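Local coordinates for nucleoside permease NupG (Escherichia coli K-12, PDB 7DLA), which carries a broad range of purine and pyrimidine nucleosides across the bacterial inner membrane, driven by the proton motive force, at residues A68-Y72 and L112-I116; Y72-T77 and I171-F175; H76-T82 and I101-Y106. The protein carries 1 engineered substitution. All coordinates share one frame; numbering follows the deposited sequence.

Contact 1. Residues A68-Y72 and L112-I116; sequences AKWVY and LINTI
The carbonyl oxygen of Ala-68 accepts the helical bond from Tyr-72 N (2.9 Å), and the terminal methyl of Ile-116 comes up beside this same oxygen, CD1 to Ala-68 O being 3.8 Å. The side chains that meet across this pair of nearly antiparallel helix turns, inclined at 152°, do so through carbon atoms. Ala-68 is the small residue into which the other helix packs: its CB meets Leu-112 CD2 at 3.8 Å, and CG1 of Ile-116 and the methyl CG2 of Thr-115 lie about as near. The two branches of Leu-112 are divided between partners, since CD2 goes to Ala-68 while CD1 reaches Val-71 CG1 at 3.6 Å, the two side chains crossing at about a right angle. The Tyr-72 ring leaves its CB trans to the amide nitrogen (chi1 176°), which lays it alongside Ile-113, the two side chains pointing the same way, with CE1 4.2 Å from Ile-113 CB. At its root, Tyr-72 CB rests 4.1 Å from Ile-116 CD1, a methyl thus shared between two turns of the helix.

The contact joins the cytoplasmic start of helix 68-86 to the part of helix 92-122 that leaves the membrane on the same side. Helix 3-19 adds Leu-10 against Tyr-72 and Gln-14, whose OE1 is hydrogen-bonded to the tyrosine OH; helix 37-64 flanks Val-71 and Leu-112 with Val-61 and Ala-62.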
ATOM      1  N   ALA A  68     -15.659   2.122  17.694  1.00 68.73           N
ATOM      2  CA  ALA A  68     -14.909   1.783  16.491  1.00 66.53           C
ATOM      3  C   ALA A  68     -15.803   1.090  15.471  1.00 64.53           C
ATOM      4  O   ALA A  68     -15.627   1.269  14.260  1.00 63.36           O
ATOM      5  CB  ALA A  68     -13.721   0.901  16.858  1.00 65.82           C
ATOM      6  N   LYS A  69     -16.767   0.288  15.947  1.00 65.64           N
ATOM      7  CA  LYS A  69     -17.691  -0.400  15.045  1.00 64.98           C
ATOM      8  C   LYS A  69     -18.460   0.609  14.197  1.00 63.41           C
ATOM      9  O   LYS A  69     -18.514   0.499  12.965  1.00 62.58           O
ATOM     10  CB  LYS A  69     -18.643  -1.300  15.849  1.00 64.92           C
ATOM     11  CG  LYS A  69     -20.106  -1.355  15.394  1.00 63.66           C
ATOM     12  CD  LYS A  69     -20.765  -2.699  15.784  1.00 63.73           C
ATOM     13  CE  LYS A  69     -22.304  -2.624  15.890  1.00 63.20           C
ATOM     14  NZ  LYS A  69     -22.968  -3.938  16.194  1.00 62.91           N
ATOM     15  N   TRP A  70     -19.013   1.637  14.833  1.00 63.93           N
ATOM     16  CA  TRP A  70     -19.831   2.566  14.078  1.00 63.14           C
ATOM     17  C   TRP A  70     -18.966   3.445  13.171  1.00 62.71           C
ATOM     18  O   TRP A  70     -19.378   3.773  12.046  1.00 61.74           O
ATOM     19  CB  TRP A  70     -20.690   3.370  15.038  1.00 64.43           C
ATOM     20  CG  TRP A  70     -21.761   2.551  15.734  1.00 64.53           C
ATOM     21  CD1 TRP A  70     -22.054   2.534  17.081  1.00 67.87           C
ATOM     22  CD2 TRP A  70     -22.730   1.710  15.113  1.00 63.52           C
ATOM     23  NE1 TRP A  70     -23.107   1.692  17.323  1.00 64.56           N
ATOM     24  CE2 TRP A  70     -23.538   1.177  16.130  1.00 63.20           C
ATOM     25  CE3 TRP A  70     -22.979   1.338  13.792  1.00 63.12           C
ATOM     26  CZ2 TRP A  70     -24.573   0.291  15.864  1.00 64.35           C
ATOM     27  CZ3 TRP A  70     -24.014   0.455  13.531  1.00 63.33           C
ATOM     28  CH2 TRP A  70     -24.798  -0.049  14.556  1.00 64.45           C
ATOM     29  N   VAL A  71     -17.746   3.788  13.609  1.00 63.27           N
ATOM     30  CA  VAL A  71     -16.877   4.615  12.779  1.00 62.67           C
ATOM     31  C   VAL A  71     -16.428   3.837  11.538  1.00 61.69           C
ATOM     32  O   VAL A  71     -16.465   4.356  10.412  1.00 65.88           O
ATOM     33  CB  VAL A  71     -15.685   5.136  13.607  1.00 65.23           C
ATOM     34  CG1 VAL A  71     -14.729   5.876  12.733  1.00 65.75           C
ATOM     35  CG2 VAL A  71     -16.170   6.055  14.711  1.00 67.52           C
ATOM     36  N   TYR A  72     -16.051   2.564  11.718  1.00 61.27           N
ATOM     37  CA  TYR A  72     -15.691   1.672  10.614  1.00 59.97           C
ATOM     38  C   TYR A  72     -16.835   1.543   9.612  1.00 58.95           C
ATOM     39  O   TYR A  72     -16.623   1.578   8.381  1.00 57.87           O
ATOM     40  CB  TYR A  72     -15.398   0.308  11.204  1.00 59.84           C
ATOM     41  CG  TYR A  72     -15.088  -0.834  10.271  1.00 58.80           C
ATOM     42  CD1 TYR A  72     -13.841  -0.930   9.684  1.00 58.50           C
ATOM     43  CD2 TYR A  72     -15.991  -1.870  10.048  1.00 58.75           C
ATOM     44  CE1 TYR A  72     -13.508  -1.989   8.895  1.00 57.89           C
ATOM     45  CE2 TYR A  72     -15.660  -2.940   9.243  1.00 57.96           C
ATOM     46  CZ  TYR A  72     -14.410  -2.984   8.679  1.00 57.61           C
ATOM     47  OH  TYR A  72     -14.011  -4.015   7.884  1.00 57.27           O
ATOM     48  N   LEU A 112      -8.810   0.741  12.174  1.00 59.14           N
ATOM     49  CA  LEU A 112     -10.071   0.522  12.876  1.00 58.97           C
ATOM     50  C   LEU A 112     -10.409  -0.966  12.966  1.00 59.40           C
ATOM     51  O   LEU A 112     -10.900  -1.438  14.004  1.00 60.27           O
ATOM     52  CB  LEU A 112     -11.167   1.312  12.188  1.00 58.81           C
ATOM     53  CG  LEU A 112     -11.173   2.715  12.779  1.00 59.73           C
ATOM     54  CD1 LEU A 112     -11.979   3.675  11.930  1.00 62.44           C
ATOM     55  CD2 LEU A 112     -11.683   2.668  14.201  1.00 62.82           C
ATOM     56  N   ILE A 113     -10.099  -1.733  11.912  1.00 58.90           N
ATOM     57  CA  ILE A 113     -10.338  -3.176  11.948  1.00 59.60           C
ATOM     58  C   ILE A 113      -9.441  -3.832  12.991  1.00 60.77           C
ATOM     59  O   ILE A 113      -9.847  -4.788  13.661  1.00 60.82           O
ATOM     60  CB  ILE A 113     -10.136  -3.814  10.558  1.00 59.37           C
ATOM     61  CG1 ILE A 113     -10.392  -5.331  10.600  1.00 62.59           C
ATOM     62  CG2 ILE A 113      -8.713  -3.608  10.073  1.00 58.41           C
ATOM     63  CD1 ILE A 113     -10.123  -6.063   9.274  1.00 59.40           C
ATOM     64  N   ASN A 114      -8.208  -3.323  13.150  1.00 61.27           N
ATOM     65  CA  ASN A 114      -7.315  -3.844  14.177  1.00 61.58           C
ATOM     66  C   ASN A 114      -7.811  -3.507  15.572  1.00 61.79           C
ATOM     67  O   ASN A 114      -7.843  -4.377  16.443  1.00 62.76           O
ATOM     68  CB  ASN A 114      -5.891  -3.338  13.960  1.00 62.27           C
ATOM     69  CG  ASN A 114      -5.163  -4.124  12.892  1.00 65.38           C
ATOM     70  OD1 ASN A 114      -5.684  -5.104  12.377  1.00 66.20           O
ATOM     71  ND2 ASN A 114      -3.938  -3.738  12.600  1.00 67.06           N
ATOM     72  N   THR A 115      -8.194  -2.254  15.815  1.00 60.89           N
ATOM     73  CA  THR A 115      -8.827  -1.931  17.091  1.00 61.07           C
ATOM     74  C   THR A 115      -9.903  -2.973  17.411  1.00 61.76           C
ATOM     75  O   THR A 115      -9.904  -3.598  18.490  1.00 62.43           O
ATOM     76  CB  THR A 115      -9.411  -0.509  17.045  1.00 60.70           C
ATOM     77  OG1 THR A 115      -8.357   0.478  16.965  1.00 60.26           O
ATOM     78  CG2 THR A 115     -10.226  -0.246  18.292  1.00 61.02           C
ATOM     79  N   ILE A 116     -10.741  -3.269  16.408  1.00 62.28           N
ATOM     80  CA  ILE A 116     -11.896  -4.150  16.593  1.00 62.93           C
ATOM     81  C   ILE A 116     -11.463  -5.599  16.811  1.00 63.27           C
ATOM     82  O   ILE A 116     -11.952  -6.285  17.720  1.00 64.05           O
ATOM     83  CB  ILE A 116     -12.834  -4.022  15.386  1.00 61.41           C
ATOM     84  CG1 ILE A 116     -13.673  -2.748  15.523  1.00 62.90           C
ATOM     85  CG2 ILE A 116     -13.697  -5.250  15.285  1.00 62.66           C
ATOM     86  CD1 ILE A 116     -14.317  -2.265  14.229  1.00 62.11           C
TER

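Contact 2. Residues Y72-T77 and I171-F175; sequences YAICHT and ILVLF
Ala-73 and Val-173 bring the two backbones nearest, CA to CA 5.5 Å, where helix turns 72-77 and 171-175 run almost antiparallel at 166°. Val-173 points toward the other helix and divides its two methyls among three residues. CG1, set anti to the valine N (chi1 -161°), lies near the carbonyl oxygen of Ala-73 and the hydroxyl of Thr-77, while CG2 packs on His-76, 3.7 Å from its CB. The threonine hydroxyl is itself turned back into its own helix: OG1 donates to Ala-73 O at 2.6 Å, from well above the carbonyl plane, so that this oxygen takes two donors, OG1 and N of Thr-77.

Leu-172 provides the second half of the contact. Its CD2 methyl sits over one face of the His-76 imidazole, closest to CD2 of the ring at 3.3 Å, and also lies 3.5 Å from Tyr-72 OH. That imidazole meets the tyrosine ring edge-to-face, with His-76 CD2 above the tyrosine plane toward its rim. His-76 NE2 is hydrogen-bonded to the same Gln-14 OE1 of helix 3-19 that holds the tyrosine hydroxyl. With an alanine at His-76, Leu-172 CD2 would probably lose the flat surface beneath it, and Gln-14 OE1 the bond from the imidazole.

Helix 160-177 thus packs along one side of helix 68-86, Leu-13 and Leu-17 of helix 3-19 touch Leu-172, and Thr-109 of helix 92-122 reaches Tyr-72 and His-76.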
ATOM      1  N   TYR A  72     -16.051   2.564  11.718  1.00 61.27           N
ATOM      2  CA  TYR A  72     -15.691   1.672  10.614  1.00 59.97           C
ATOM      3  C   TYR A  72     -16.835   1.543   9.612  1.00 58.95           C
ATOM      4  O   TYR A  72     -16.623   1.578   8.381  1.00 57.87           O
ATOM      5  CB  TYR A  72     -15.398   0.308  11.204  1.00 59.84           C
ATOM      6  CG  TYR A  72     -15.088  -0.834  10.271  1.00 58.80           C
ATOM      7  CD1 TYR A  72     -13.841  -0.930   9.684  1.00 58.50           C
ATOM      8  CD2 TYR A  72     -15.991  -1.870  10.048  1.00 58.75           C
ATOM      9  CE1 TYR A  72     -13.508  -1.989   8.895  1.00 57.89           C
ATOM     10  CE2 TYR A  72     -15.660  -2.940   9.243  1.00 57.96           C
ATOM     11  CZ  TYR A  72     -14.410  -2.984   8.679  1.00 57.61           C
ATOM     12  OH  TYR A  72     -14.011  -4.015   7.884  1.00 57.27           O
ATOM     13  N   ALA A  73     -18.056   1.348  10.141  1.00 59.79           N
ATOM     14  CA  ALA A  73     -19.251   1.285   9.315  1.00 58.80           C
ATOM     15  C   ALA A  73     -19.380   2.524   8.446  1.00 57.84           C
ATOM     16  O   ALA A  73     -19.503   2.423   7.220  1.00 56.83           O
ATOM     17  CB  ALA A  73     -20.465   1.126  10.209  1.00 59.25           C
ATOM     18  N   ILE A  74     -19.425   3.696   9.081  1.00 58.39           N
ATOM     19  CA  ILE A  74     -19.552   4.943   8.335  1.00 57.87           C
ATOM     20  C   ILE A  74     -18.526   4.976   7.213  1.00 56.93           C
ATOM     21  O   ILE A  74     -18.851   5.274   6.053  1.00 58.12           O
ATOM     22  CB  ILE A  74     -19.435   6.144   9.304  1.00 58.11           C
ATOM     23  CG1 ILE A  74     -20.429   5.969  10.463  1.00 58.39           C
ATOM     24  CG2 ILE A  74     -19.604   7.482   8.590  1.00 58.11           C
ATOM     25  CD1 ILE A  74     -20.874   7.224  11.167  1.00 57.44           C
ATOM     26  N   CYS A  75     -17.291   4.596   7.526  1.00 57.37           N
ATOM     27  CA  CYS A  75     -16.221   4.700   6.546  1.00 57.12           C
ATOM     28  C   CYS A  75     -16.491   3.856   5.315  1.00 56.09           C
ATOM     29  O   CYS A  75     -16.455   4.368   4.197  1.00 55.93           O
ATOM     30  CB  CYS A  75     -14.897   4.304   7.175  1.00 57.85           C
ATOM     31  SG  CYS A  75     -14.077   5.656   7.943  1.00 56.74           S
ATOM     32  N   HIS A  76     -16.724   2.559   5.498  1.00 55.47           N
ATOM     33  CA  HIS A  76     -16.914   1.709   4.331  1.00 55.85           C
ATOM     34  C   HIS A  76     -18.194   2.019   3.586  1.00 55.73           C
ATOM     35  O   HIS A  76     -18.260   1.803   2.379  1.00 54.90           O
ATOM     36  CB  HIS A  76     -16.894   0.255   4.739  1.00 55.80           C
ATOM     37  CG  HIS A  76     -15.543  -0.222   5.117  1.00 56.23           C
ATOM     38  ND1 HIS A  76     -14.417   0.250   4.491  1.00 57.72           N
ATOM     39  CD2 HIS A  76     -15.120  -1.089   6.063  1.00 56.22           C
ATOM     40  CE1 HIS A  76     -13.357  -0.333   5.016  1.00 60.41           C
ATOM     41  NE2 HIS A  76     -13.756  -1.153   5.970  1.00 57.14           N
ATOM     42  N   THR A  77     -19.229   2.468   4.279  1.00 55.61           N
ATOM     43  CA  THR A  77     -20.358   3.041   3.574  1.00 54.87           C
ATOM     44  C   THR A  77     -19.909   4.122   2.599  1.00 55.74           C
ATOM     45  O   THR A  77     -20.269   4.092   1.415  1.00 55.59           O
ATOM     46  CB  THR A  77     -21.326   3.610   4.585  1.00 55.19           C
ATOM     47  OG1 THR A  77     -21.518   2.622   5.609  1.00 55.07           O
ATOM     48  CG2 THR A  77     -22.630   4.025   3.883  1.00 55.08           C
ATOM     49  N   ILE A 171     -21.354  -5.296   1.196  1.00 50.89           N
ATOM     50  CA  ILE A 171     -21.355  -6.578   1.880  1.00 51.15           C
ATOM     51  C   ILE A 171     -20.638  -6.450   3.210  1.00 52.87           C
ATOM     52  O   ILE A 171     -21.142  -6.892   4.252  1.00 53.67           O
ATOM     53  CB  ILE A 171     -20.683  -7.625   0.972  1.00 50.03           C
ATOM     54  CG1 ILE A 171     -21.506  -7.753  -0.325  1.00 49.79           C
ATOM     55  CG2 ILE A 171     -20.427  -8.949   1.752  1.00 50.12           C
ATOM     56  CD1 ILE A 171     -21.378  -9.056  -1.083  1.00 48.13           C
ATOM     57  N   LEU A 172     -19.461  -5.826   3.187  1.00 53.21           N
ATOM     58  CA  LEU A 172     -18.705  -5.505   4.387  1.00 53.41           C
ATOM     59  C   LEU A 172     -19.542  -4.743   5.390  1.00 54.49           C
ATOM     60  O   LEU A 172     -19.712  -5.207   6.511  1.00 56.32           O
ATOM     61  CB  LEU A 172     -17.439  -4.719   4.019  1.00 53.48           C
ATOM     62  CG  LEU A 172     -16.441  -4.556   5.146  1.00 54.97           C
ATOM     63  CD1 LEU A 172     -16.203  -5.887   5.755  1.00 57.22           C
ATOM     64  CD2 LEU A 172     -15.134  -4.012   4.609  1.00 56.65           C
ATOM     65  N   VAL A 173     -20.037  -3.562   5.020  1.00 53.56           N
ATOM     66  CA  VAL A 173     -20.807  -2.736   5.942  1.00 54.94           C
ATOM     67  C   VAL A 173     -21.871  -3.567   6.629  1.00 54.45           C
ATOM     68  O   VAL A 173     -22.009  -3.523   7.858  1.00 56.80           O
ATOM     69  CB  VAL A 173     -21.437  -1.511   5.259  1.00 54.12           C
ATOM     70  CG1 VAL A 173     -21.802  -0.499   6.338  1.00 54.82           C
ATOM     71  CG2 VAL A 173     -20.441  -0.833   4.323  1.00 53.94           C
ATOM     72  N   LEU A 174     -22.618  -4.339   5.846  1.00 55.36           N
ATOM     73  CA  LEU A 174     -23.605  -5.224   6.451  1.00 56.13           C
ATOM     74  C   LEU A 174     -22.956  -6.162   7.461  1.00 56.19           C
ATOM     75  O   LEU A 174     -23.482  -6.362   8.562  1.00 56.38           O
ATOM     76  CB  LEU A 174     -24.339  -6.017   5.374  1.00 54.82           C
ATOM     77  CG  LEU A 174     -25.292  -5.221   4.489  1.00 54.66           C
ATOM     78  CD1 LEU A 174     -25.913  -6.125   3.443  1.00 54.44           C
ATOM     79  CD2 LEU A 174     -26.340  -4.583   5.392  1.00 54.95           C
ATOM     80  N   PHE A 175     -21.802  -6.743   7.114  1.00 56.44           N
ATOM     81  CA  PHE A 175     -21.172  -7.666   8.048  1.00 56.77           C
ATOM     82  C   PHE A 175     -20.691  -6.972   9.303  1.00 57.76           C
ATOM     83  O   PHE A 175     -20.668  -7.595  10.361  1.00 58.36           O
ATOM     84  CB  PHE A 175     -20.036  -8.413   7.378  1.00 56.72           C
ATOM     85  CG  PHE A 175     -19.949  -9.843   7.802  1.00 58.24           C
ATOM     86  CD1 PHE A 175     -19.444 -10.171   9.052  1.00 59.13           C
ATOM     87  CD2 PHE A 175     -20.375 -10.855   6.967  1.00 60.29           C
ATOM     88  CE1 PHE A 175     -19.373 -11.480   9.465  1.00 59.69           C
ATOM     89  CE2 PHE A 175     -20.316 -12.168   7.384  1.00 66.67           C
ATOM     90  CZ  PHE A 175     -19.806 -12.476   8.635  1.00 60.61           C
TER

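Contact 3. Residues H76-T82 and I101-Y106; sequences HTIGAIT and INSFAY
This is close packing of two antiparallel transmembrane helices through small residues, midway along the third and fourth membrane spans of the amino-terminal half of this major facilitator transporter. The segment axes come within 8.1 Å at an angle of 159°, and the backbones are nearest where Gly-79 faces Asn-102, 4.9 Å from CA to CA. Gly-79 brings no side chain to this point, and Ala-105 only a methyl, its CB being 4.2 Å from Gly-79 N. The Ala-105 CB is met by Ile-78 CG2 at 3.5 Å. Ile-78 CG2, the branch set trans to the amide nitrogen, also faces Ile-101 CG2, and the two isoleucines cross at about a right angle on the surface. One turn on, Thr-82 extends the apolar strip with its own methyl, CG2 lying 3.8 Å from Ile-101 CG2, while its hydroxyl side is turned to Asn-102, OG1 3.3 Å from CB.

At the other end, an aromatic pair spans the helices. Tyr-106 CD2 approaches the edge of the His-76 imidazole in its plane, 3.9 Å from CE1, but the rings themselves are oblique, their planes at 47°.

Helix 3-19 packs against this aromatic end: Tyr-106 OH is hydrogen-bonded to Gln-14 O, the tyrosine ring stacks with Trp-18, and Phe-15 and Leu-17 touch the same side chain.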
ATOM      1  N   HIS A  76     -16.724   2.559   5.498  1.00 55.47           N
ATOM      2  CA  HIS A  76     -16.914   1.709   4.331  1.00 55.85           C
ATOM      3  C   HIS A  76     -18.194   2.019   3.586  1.00 55.73           C
ATOM      4  O   HIS A  76     -18.260   1.803   2.379  1.00 54.90           O
ATOM      5  CB  HIS A  76     -16.894   0.255   4.739  1.00 55.80           C
ATOM      6  CG  HIS A  76     -15.543  -0.222   5.117  1.00 56.23           C
ATOM      7  ND1 HIS A  76     -14.417   0.250   4.491  1.00 57.72           N
ATOM      8  CD2 HIS A  76     -15.120  -1.089   6.063  1.00 56.22           C
ATOM      9  CE1 HIS A  76     -13.357  -0.333   5.016  1.00 60.41           C
ATOM     10  NE2 HIS A  76     -13.756  -1.153   5.970  1.00 57.14           N
ATOM     11  N   THR A  77     -19.229   2.468   4.279  1.00 55.61           N
ATOM     12  CA  THR A  77     -20.358   3.041   3.574  1.00 54.87           C
ATOM     13  C   THR A  77     -19.909   4.122   2.599  1.00 55.74           C
ATOM     14  O   THR A  77     -20.269   4.092   1.415  1.00 55.59           O
ATOM     15  CB  THR A  77     -21.326   3.610   4.585  1.00 55.19           C
ATOM     16  OG1 THR A  77     -21.518   2.622   5.609  1.00 55.07           O
ATOM     17  CG2 THR A  77     -22.630   4.025   3.883  1.00 55.08           C
ATOM     18  N   ILE A  78     -19.166   5.114   3.091  1.00 55.11           N
ATOM     19  CA  ILE A  78     -18.695   6.153   2.191  1.00 55.18           C
ATOM     20  C   ILE A  78     -17.846   5.531   1.105  1.00 56.06           C
ATOM     21  O   ILE A  78     -17.987   5.868  -0.071  1.00 56.64           O
ATOM     22  CB  ILE A  78     -17.928   7.251   2.944  1.00 55.63           C
ATOM     23  CG1 ILE A  78     -18.901   8.253   3.561  1.00 54.72           C
ATOM     24  CG2 ILE A  78     -16.979   7.958   1.988  1.00 56.16           C
ATOM     25  CD1 ILE A  78     -18.238   9.559   4.035  1.00 53.41           C
ATOM     26  N   GLY A  79     -16.950   4.620   1.483  1.00 55.76           N
ATOM     27  CA  GLY A  79     -16.127   3.926   0.509  1.00 56.27           C
ATOM     28  C   GLY A  79     -16.969   3.338  -0.607  1.00 56.10           C
ATOM     29  O   GLY A  79     -16.653   3.479  -1.790  1.00 56.48           O
ATOM     30  N   ALA A  80     -18.082   2.699  -0.244  1.00 55.85           N
ATOM     31  CA  ALA A  80     -18.925   2.029  -1.226  1.00 55.12           C
ATOM     32  C   ALA A  80     -19.571   3.033  -2.174  1.00 56.30           C
ATOM     33  O   ALA A  80     -19.470   2.903  -3.403  1.00 56.23           O
ATOM     34  CB  ALA A  80     -19.985   1.205  -0.503  1.00 53.76           C
ATOM     35  N   ILE A  81     -20.247   4.039  -1.612  1.00 56.34           N
ATOM     36  CA  ILE A  81     -20.902   5.053  -2.442  1.00 56.64           C
ATOM     37  C   ILE A  81     -19.911   5.645  -3.438  1.00 57.89           C
ATOM     38  O   ILE A  81     -20.220   5.793  -4.633  1.00 58.96           O
ATOM     39  CB  ILE A  81     -21.545   6.148  -1.569  1.00 56.62           C
ATOM     40  CG1 ILE A  81     -22.943   5.743  -1.113  1.00 55.26           C
ATOM     41  CG2 ILE A  81     -21.627   7.461  -2.333  1.00 57.32           C
ATOM     42  CD1 ILE A  81     -23.497   6.632  -0.033  1.00 55.94           C
ATOM     43  N   THR A  82     -18.696   5.968  -2.967  1.00 57.14           N
ATOM     44  CA  THR A  82     -17.734   6.635  -3.837  1.00 57.20           C
ATOM     45  C   THR A  82     -17.226   5.692  -4.918  1.00 57.28           C
ATOM     46  O   THR A  82     -17.049   6.097  -6.068  1.00 57.75           O
ATOM     47  CB  THR A  82     -16.560   7.197  -3.031  1.00 59.14           C
ATOM     48  OG1 THR A  82     -15.889   6.147  -2.326  1.00 63.75           O
ATOM     49  CG2 THR A  82     -17.036   8.255  -2.037  1.00 58.67           C
ATOM     50  N   ILE A 101     -11.886  11.191  -1.704  1.00 60.37           N
ATOM     51  CA  ILE A 101     -12.920  10.897  -0.703  1.00 61.48           C
ATOM     52  C   ILE A 101     -12.828   9.440  -0.266  1.00 60.56           C
ATOM     53  O   ILE A 101     -12.835   9.132   0.940  1.00 60.56           O
ATOM     54  CB  ILE A 101     -14.331  11.222  -1.233  1.00 60.70           C
ATOM     55  CG1 ILE A 101     -14.403  12.645  -1.796  1.00 60.80           C
ATOM     56  CG2 ILE A 101     -15.359  11.073  -0.119  1.00 61.39           C
ATOM     57  CD1 ILE A 101     -15.802  13.081  -2.252  1.00 60.22           C
ATOM     58  N   ASN A 102     -12.744   8.518  -1.245  1.00 60.19           N
ATOM     59  CA  ASN A 102     -12.736   7.095  -0.907  1.00 60.14           C
ATOM     60  C   ASN A 102     -11.593   6.771   0.038  1.00 60.32           C
ATOM     61  O   ASN A 102     -11.778   6.026   1.001  1.00 60.09           O
ATOM     62  CB  ASN A 102     -12.639   6.233  -2.168  1.00 61.75           C
ATOM     63  CG  ASN A 102     -12.743   4.727  -1.880  1.00 58.96           C
ATOM     64  OD1 ASN A 102     -13.818   4.208  -1.548  1.00 57.86           O
ATOM     65  ND2 ASN A 102     -11.620   4.020  -2.024  1.00 58.66           N
ATOM     66  N   SER A 103     -10.408   7.346  -0.205  1.00 61.39           N
ATOM     67  CA  SER A 103      -9.260   7.087   0.663  1.00 60.68           C
ATOM     68  C   SER A 103      -9.432   7.748   2.012  1.00 61.20           C
ATOM     69  O   SER A 103      -9.096   7.159   3.037  1.00 61.10           O
ATOM     70  CB  SER A 103      -7.962   7.577   0.032  1.00 60.88           C
ATOM     71  OG  SER A 103      -7.697   6.925  -1.184  1.00 61.69           O
ATOM     72  N   PHE A 104      -9.921   8.983   2.035  1.00 62.36           N
ATOM     73  CA  PHE A 104     -10.172   9.643   3.307  1.00 64.31           C
ATOM     74  C   PHE A 104     -11.046   8.769   4.182  1.00 63.36           C
ATOM     75  O   PHE A 104     -10.869   8.732   5.400  1.00 65.75           O
ATOM     76  CB  PHE A 104     -10.839  10.992   3.059  1.00 66.00           C
ATOM     77  CG  PHE A 104      -9.918  12.163   3.225  1.00 71.07           C
ATOM     78  CD1 PHE A 104      -8.916  12.419   2.287  1.00 68.74           C
ATOM     79  CD2 PHE A 104     -10.046  13.015   4.298  1.00 77.97           C
ATOM     80  CE1 PHE A 104      -8.056  13.502   2.429  1.00 70.72           C
ATOM     81  CE2 PHE A 104      -9.182  14.103   4.446  1.00 80.68           C
ATOM     82  CZ  PHE A 104      -8.195  14.344   3.501  1.00 74.79           C
ATOM     83  N   ALA A 105     -11.977   8.037   3.571  1.00 62.09           N
ATOM     84  CA  ALA A 105     -12.790   7.076   4.307  1.00 61.03           C
ATOM     85  C   ALA A 105     -12.079   5.743   4.528  1.00 59.98           C
ATOM     86  O   ALA A 105     -12.234   5.127   5.580  1.00 59.19           O
ATOM     87  CB  ALA A 105     -14.109   6.834   3.575  1.00 59.30           C
ATOM     88  N   TYR A 106     -11.292   5.290   3.566  1.00 60.14           N
ATOM     89  CA  TYR A 106     -10.767   3.937   3.618  1.00 59.63           C
ATOM     90  C   TYR A 106      -9.517   3.811   4.463  1.00 60.11           C
ATOM     91  O   TYR A 106      -9.361   2.817   5.169  1.00 59.54           O
ATOM     92  CB  TYR A 106     -10.474   3.430   2.216  1.00 59.11           C
ATOM     93  CG  TYR A 106      -9.979   2.011   2.243  1.00 57.94           C
ATOM     94  CD1 TYR A 106      -8.632   1.715   2.393  1.00 57.38           C
ATOM     95  CD2 TYR A 106     -10.876   0.966   2.259  1.00 59.87           C
ATOM     96  CE1 TYR A 106      -8.204   0.412   2.437  1.00 56.63           C
ATOM     97  CE2 TYR A 106     -10.457  -0.329   2.331  1.00 56.57           C
ATOM     98  CZ  TYR A 106      -9.132  -0.606   2.414  1.00 56.02           C
ATOM     99  OH  TYR A 106      -8.773  -1.927   2.476  1.00 55.63           O
TER

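In the fold
All three contacts start from helix 68-86, reached after helices 3-19 and 37-64. Following the chain, the periplasmic turn leads into helix 92-122, which runs back alongside: contact 3 closes this hairpin first, and contact 1 closes it again nearer the cytoplasm, so that contact 3 is nested inside the loop of contact 1. The chain then passes through helix 138-152 before helix 160-177 returns to helix 68-86 in contact 2, whose loop also encloses contact 3 but crosses that of contact 1. Tyr-72 belongs to contacts 1 and 2, His-76 to contacts 2 and 3. Helix 68-86 is thereby joined to helices 92-122 and 160-177 within the amino-terminal six-helix bundle.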